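Local coordinates for putative oxidoreductase molybdopterin-binding subunit (Sulfolobus tokodaii, PDB 4ZOH), which probably acts as the molybdopterin-binding subunit of an oxidoreductase related to aldehyde oxidase and xanthine dehydrogenase, carrying the pterin cytosine dinucleotide cofactor, at residues Val302-Ile316 against Ala366-Tyr380. Numbering follows the deposited sequence.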
loop_
_atom_site.group_PDB
_atom_site.type_symbol
_atom_site.label_atom_id
_atom_site.label_comp_id
_atom_site.label_asym_id
_atom_site.label_seq_id
_atom_site.Cartn_x
_atom_site.Cartn_y
_atom_site.Cartn_z
ATOM N N VAL A 302 -10.407 43.097 8.207
ATOM C CA VAL A 302 -10.413 44.443 8.812
ATOM C C VAL A 302 -9.037 45.057 8.684
ATOM O O VAL A 302 -8.902 46.191 8.237
ATOM C CB VAL A 302 -10.858 44.523 10.317
ATOM C CG1 VAL A 302 -11.157 45.999 10.697
ATOM C CG2 VAL A 302 -12.122 43.734 10.555
ATOM N N ARG A 303 -8.003 44.324 9.039
ATOM C CA ARG A 303 -6.731 44.979 9.117
ATOM C C ARG A 303 -6.187 45.432 7.739
ATOM O O ARG A 303 -5.233 46.198 7.677
ATOM C CB ARG A 303 -5.736 44.161 9.926
ATOM C CG ARG A 303 -5.093 42.973 9.224
ATOM C CD ARG A 303 -4.771 41.921 10.316
ATOM N NE ARG A 303 -3.597 42.395 11.031
ATOM C CZ ARG A 303 -2.349 41.988 10.838
ATOM N NH1 ARG A 303 -2.061 40.994 9.981
ATOM N NH2 ARG A 303 -1.378 42.548 11.554
ATOM N N MET A 304 -6.779 44.956 6.645
ATOM C CA MET A 304 -6.232 45.276 5.312
ATOM C C MET A 304 -7.056 46.330 4.590
ATOM O O MET A 304 -6.630 46.787 3.533
ATOM C CB MET A 304 -6.079 44.028 4.386
ATOM C CG MET A 304 -5.176 42.961 4.976
ATOM S SD MET A 304 -3.484 43.437 5.279
ATOM C CE MET A 304 -3.053 43.736 3.570
ATOM N N LEU A 305 -8.240 46.648 5.116
ATOM C CA LEU A 305 -9.062 47.813 4.689
ATOM C C LEU A 305 -8.326 49.138 4.391
ATOM O O LEU A 305 -8.755 49.849 3.535
ATOM C CB LEU A 305 -10.130 48.125 5.735
ATOM C CG LEU A 305 -11.365 47.230 5.717
ATOM C CD1 LEU A 305 -12.323 47.561 6.862
ATOM C CD2 LEU A 305 -12.092 47.319 4.406
ATOM N N PRO A 306 -7.236 49.485 5.103
ATOM C CA PRO A 306 -6.628 50.732 4.622
ATOM C C PRO A 306 -5.866 50.593 3.275
ATOM O O PRO A 306 -5.477 51.614 2.664
ATOM C CB PRO A 306 -5.641 51.110 5.755
ATOM C CG PRO A 306 -6.041 50.300 6.960
ATOM C CD PRO A 306 -6.549 49.009 6.322
ATOM N N GLY A 307 -5.598 49.356 2.847
ATOM C CA GLY A 307 -4.950 49.115 1.581
ATOM C C GLY A 307 -3.600 49.820 1.483
ATOM O O GLY A 307 -2.828 49.885 2.445
ATOM N N ILE A 308 -3.324 50.372 0.306
ATOM C CA ILE A 308 -2.036 51.024 0.017
ATOM C C ILE A 308 -2.127 52.548 0.227
ATOM O O ILE A 308 -1.209 53.254 -0.172
ATOM C CB ILE A 308 -1.582 50.739 -1.470
ATOM C CG1 ILE A 308 -2.668 51.195 -2.475
ATOM C CG2 ILE A 308 -1.228 49.265 -1.646
ATOM C CD1 ILE A 308 -2.096 51.899 -3.696
ATOM N N TYR A 309 -3.227 53.024 0.834
ATOM C CA TYR A 309 -3.556 54.447 0.968
ATOM C C TYR A 309 -3.095 55.197 2.250
ATOM O O TYR A 309 -2.913 54.621 3.346
ATOM C CB TYR A 309 -5.026 54.633 0.709
ATOM C CG TYR A 309 -5.394 53.975 -0.582
ATOM C CD1 TYR A 309 -4.815 54.387 -1.785
ATOM C CD2 TYR A 309 -6.233 52.872 -0.613
ATOM C CE1 TYR A 309 -5.130 53.774 -2.972
ATOM C CE2 TYR A 309 -6.558 52.243 -1.793
ATOM C CZ TYR A 309 -5.972 52.679 -2.974
ATOM O OH TYR A 309 -6.296 52.095 -4.183
ATOM N N LYS A 310 -2.922 56.507 2.118
ATOM C CA LYS A 310 -2.436 57.306 3.248
ATOM C C LYS A 310 -3.664 57.748 4.094
ATOM O O LYS A 310 -3.843 58.921 4.346
ATOM C CB LYS A 310 -1.579 58.460 2.709
ATOM C CG LYS A 310 -0.212 58.080 2.116
ATOM C CD LYS A 310 0.572 59.266 1.480
ATOM C CE LYS A 310 -0.282 60.166 0.573
ATOM N NZ LYS A 310 0.542 60.857 -0.479
ATOM N N ILE A 311 -4.491 56.785 4.519
ATOM C CA ILE A 311 -5.752 57.010 5.278
ATOM C C ILE A 311 -5.428 57.728 6.619
ATOM O O ILE A 311 -4.418 57.414 7.289
ATOM C CB ILE A 311 -6.484 55.638 5.601
ATOM C CG1 ILE A 311 -6.953 54.929 4.338
ATOM C CG2 ILE A 311 -7.669 55.736 6.556
ATOM C CD1 ILE A 311 -7.965 55.665 3.485
ATOM N N ILE A 312 -6.263 58.658 7.045
ATOM C CA ILE A 312 -5.839 59.364 8.288
ATOM C C ILE A 312 -6.506 58.778 9.535
ATOM O O ILE A 312 -5.866 58.698 10.545
ATOM C CB ILE A 312 -5.792 60.927 8.184
ATOM C CG1 ILE A 312 -7.191 61.536 8.049
ATOM C CG2 ILE A 312 -4.893 61.392 7.029
ATOM C CD1 ILE A 312 -7.667 62.093 9.370
ATOM N N GLY A 313 -7.760 58.354 9.441
ATOM C CA GLY A 313 -8.349 57.555 10.524
ATOM C C GLY A 313 -9.409 56.568 10.063
ATOM O O GLY A 313 -10.035 56.780 9.028
ATOM N N ALA A 314 -9.643 55.510 10.843
ATOM C CA ALA A 314 -10.785 54.616 10.563
ATOM C C ALA A 314 -11.370 54.026 11.844
ATOM O O ALA A 314 -10.675 53.841 12.825
ATOM C CB ALA A 314 -10.338 53.474 9.627
ATOM N N ASP A 315 -12.601 53.618 11.767
ATOM C CA ASP A 315 -13.295 53.099 12.899
ATOM C C ASP A 315 -14.242 52.023 12.356
ATOM O O ASP A 315 -15.266 52.376 11.818
ATOM C CB ASP A 315 -14.087 54.255 13.593
ATOM C CG ASP A 315 -14.870 53.793 14.877
ATOM O OD1 ASP A 315 -15.147 52.576 15.047
ATOM O OD2 ASP A 315 -15.216 54.658 15.726
ATOM N N ILE A 316 -13.900 50.725 12.509
ATOM C CA ILE A 316 -14.715 49.608 11.917
ATOM C C ILE A 316 -15.194 48.660 12.990
ATOM O O ILE A 316 -14.432 48.159 13.785
ATOM C CB ILE A 316 -13.904 48.768 10.864
ATOM C CG1 ILE A 316 -13.339 49.728 9.770
ATOM C CG2 ILE A 316 -14.784 47.657 10.247
ATOM C CD1 ILE A 316 -14.376 50.223 8.779
ATOM N N ALA A 366 -1.739 56.949 -2.701
ATOM C CA ALA A 366 -0.726 55.945 -2.447
ATOM C C ALA A 366 0.334 56.353 -1.422
ATOM O O ALA A 366 0.925 57.439 -1.527
ATOM C CB ALA A 366 -0.022 55.606 -3.783
ATOM N N ILE A 367 0.588 55.481 -0.444
ATOM C CA ILE A 367 1.810 55.532 0.340
ATOM C C ILE A 367 3.039 55.856 -0.563
ATOM O O ILE A 367 3.123 55.385 -1.713
ATOM C CB ILE A 367 2.000 54.187 1.086
ATOM C CG1 ILE A 367 0.972 54.100 2.199
ATOM C CG2 ILE A 367 3.382 54.055 1.733
ATOM C CD1 ILE A 367 0.577 52.657 2.482
ATOM N N ASP A 368 3.984 56.634 -0.036
ATOM C CA ASP A 368 5.190 57.008 -0.798
ATOM C C ASP A 368 6.230 55.910 -0.654
ATOM O O ASP A 368 6.360 55.052 -1.549
ATOM C CB ASP A 368 5.691 58.384 -0.367
ATOM C CG ASP A 368 4.535 59.375 -0.176
ATOM O OD1 ASP A 368 4.372 59.899 0.945
ATOM O OD2 ASP A 368 3.735 59.589 -1.116
ATOM N N THR A 369 6.912 55.879 0.489
ATOM C CA THR A 369 7.895 54.817 0.723
ATOM C C THR A 369 7.559 53.815 1.852
ATOM O O THR A 369 6.751 54.070 2.772
ATOM C CB THR A 369 9.331 55.369 0.921
ATOM O OG1 THR A 369 9.364 56.208 2.084
ATOM C CG2 THR A 369 9.823 56.130 -0.349
ATOM N N LEU A 370 8.191 52.660 1.724
ATOM C CA LEU A 370 8.073 51.558 2.644
ATOM C C LEU A 370 9.407 51.512 3.376
ATOM O O LEU A 370 10.404 51.852 2.762
ATOM C CB LEU A 370 7.721 50.268 1.871
ATOM C CG LEU A 370 6.365 50.289 1.166
ATOM C CD1 LEU A 370 5.989 48.866 0.825
ATOM C CD2 LEU A 370 5.233 50.837 2.027
ATOM N N PRO A 371 9.468 51.149 4.668
ATOM C CA PRO A 371 8.368 50.620 5.503
ATOM C C PRO A 371 7.312 51.640 5.826
ATOM O O PRO A 371 7.630 52.808 5.916
ATOM C CB PRO A 371 9.058 50.265 6.816
ATOM C CG PRO A 371 10.510 50.274 6.553
ATOM C CD PRO A 371 10.759 51.144 5.353
ATOM N N TYR A 372 6.081 51.196 6.043
ATOM C CA TYR A 372 5.005 52.044 6.480
ATOM C C TYR A 372 4.084 51.210 7.354
ATOM O O TYR A 372 3.780 50.053 7.006
ATOM C CB TYR A 372 4.212 52.444 5.269
ATOM C CG TYR A 372 3.123 53.481 5.469
ATOM C CD1 TYR A 372 3.427 54.885 5.401
ATOM C CD2 TYR A 372 1.791 53.088 5.686
ATOM C CE1 TYR A 372 2.402 55.850 5.514
ATOM C CE2 TYR A 372 0.769 54.027 5.810
ATOM C CZ TYR A 372 1.084 55.412 5.694
ATOM O OH TYR A 372 0.095 56.330 5.786
ATOM N N THR A 373 3.631 51.771 8.470
ATOM C CA THR A 373 2.605 51.084 9.267
ATOM C C THR A 373 1.213 51.637 8.996
ATOM O O THR A 373 0.948 52.810 9.239
ATOM C CB THR A 373 2.904 51.140 10.747
ATOM O OG1 THR A 373 4.206 50.617 10.950
ATOM C CG2 THR A 373 1.926 50.309 11.551
ATOM N N ASN A 374 0.313 50.794 8.498
ATOM C CA ASN A 374 -1.067 51.231 8.266
ATOM C C ASN A 374 -1.783 51.573 9.598
ATOM O O ASN A 374 -1.273 51.317 10.694
ATOM C CB ASN A 374 -1.853 50.267 7.311
ATOM C CG ASN A 374 -2.624 49.097 8.023
ATOM O OD1 ASN A 374 -2.675 48.974 9.243
ATOM N ND2 ASN A 374 -3.206 48.199 7.205
ATOM N N ILE A 375 -2.989 52.073 9.444
ATOM C CA ILE A 375 -3.802 52.629 10.470
ATOM C C ILE A 375 -4.208 51.584 11.507
ATOM O O ILE A 375 -4.427 51.928 12.705
ATOM C CB ILE A 375 -4.979 53.378 9.779
ATOM C CG1 ILE A 375 -5.172 54.770 10.343
ATOM C CG2 ILE A 375 -6.301 52.630 9.808
ATOM C CD1 ILE A 375 -3.937 55.631 10.340
ATOM N N PHE A 376 -4.290 50.313 11.073
ATOM C CA PHE A 376 -4.695 49.234 11.957
ATOM C C PHE A 376 -3.503 48.423 12.402
ATOM O O PHE A 376 -3.653 47.269 12.816
ATOM C CB PHE A 376 -5.765 48.353 11.310
ATOM C CG PHE A 376 -7.130 48.980 11.254
ATOM C CD1 PHE A 376 -7.580 49.820 12.273
ATOM C CD2 PHE A 376 -8.013 48.681 10.187
ATOM C CE1 PHE A 376 -8.868 50.380 12.213
ATOM C CE2 PHE A 376 -9.283 49.250 10.113
ATOM C CZ PHE A 376 -9.723 50.087 11.146
ATOM N N GLY A 377 -2.316 48.999 12.247
ATOM C CA GLY A 377 -1.086 48.423 12.765
ATOM C C GLY A 377 -0.328 47.440 11.869
ATOM O O GLY A 377 0.661 46.853 12.319
ATOM N N VAL A 378 -0.752 47.244 10.607
ATOM C CA VAL A 378 0.019 46.313 9.720
ATOM C C VAL A 378 1.259 47.044 9.177
ATOM O O VAL A 378 1.143 48.080 8.521
ATOM C CB VAL A 378 -0.819 45.852 8.522
ATOM C CG1 VAL A 378 -0.104 44.707 7.799
ATOM C CG2 VAL A 378 -2.223 45.487 8.957
ATOM N N THR A 379 2.428 46.514 9.431
ATOM C CA THR A 379 3.626 47.066 8.821
ATOM C C THR A 379 3.909 46.476 7.419
ATOM O O THR A 379 4.202 45.278 7.258
ATOM C CB THR A 379 4.834 46.881 9.731
ATOM O OG1 THR A 379 4.589 47.635 10.930
ATOM C CG2 THR A 379 6.154 47.414 9.073
ATOM N N TYR A 380 3.781 47.336 6.421
ATOM C CA TYR A 380 4.150 47.025 5.077
ATOM C C TYR A 380 5.643 47.212 5.030
ATOM O O TYR A 380 6.144 48.338 5.223
ATOM C CB TYR A 380 3.470 47.981 4.155
ATOM C CG TYR A 380 1.966 48.033 4.214
ATOM C CD1 TYR A 380 1.161 46.938 4.655
ATOM C CD2 TYR A 380 1.310 49.192 3.795
ATOM C CE1 TYR A 380 -0.237 47.045 4.711
ATOM C CE2 TYR A 380 -0.079 49.294 3.827
ATOM C CZ TYR A 380 -0.845 48.218 4.270
ATOM O OH TYR A 380 -2.226 48.385 4.257
HETATM O O HOH W 1 -3.304 44.474 12.637
HETATM O O HOH W 2 -2.182 55.743 6.943
#
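With chi1 at -74°, Phe376 sets CG beside its backbone N and anti to its carbonyl carbon, and the ring enters between Val302, Ala314 and Ile316. Val302 O and Ile316 CG1 lie at the ring edge; Phe376 CZ is 3.8 Å from Ala314 CB. Arg303 has CG between its backbone N and carbonyl carbon (chi1 78°), and its chain crosses Val378, whose CG2 lies over one guanidinium face. A water joins Arg303 NE to Phe376 O.

Asn374 is the polar centre. Its ND2 donates to Arg303 O at 2.9 Å, close to the amide plane, and also to Tyr380 OH. Its OD1 accepts from Phe376 N and Val378 N, which come from opposite faces of the amide; the bond from Phe376 N makes an Asx turn. These four bonds fix the amide's rotation. A leucine here would probably leave Arg303 O without this donor and Phe376 N and Val378 N without their side-chain acceptor. Pro306 CG packs 3.7 Å from Ile375 CG2. Tyr380 OH also approaches Gly307 O, but their 2.4 Å separation is doubtfully short. Ile367 N donates to Ile308 O at 2.9 Å. Lys310 NZ forms a weak salt bridge with Asp368 OD2, 3.5 Å away.

The contact ties the link between helix 288-304 and strand 313-321 to the small hairpin of strands 372-373 and 379-380. Strand 405-412 packs against Met304, Ile308 and Tyr380, while helix 385-401 touches Ala366 and helix 336-353 covers Tyr309.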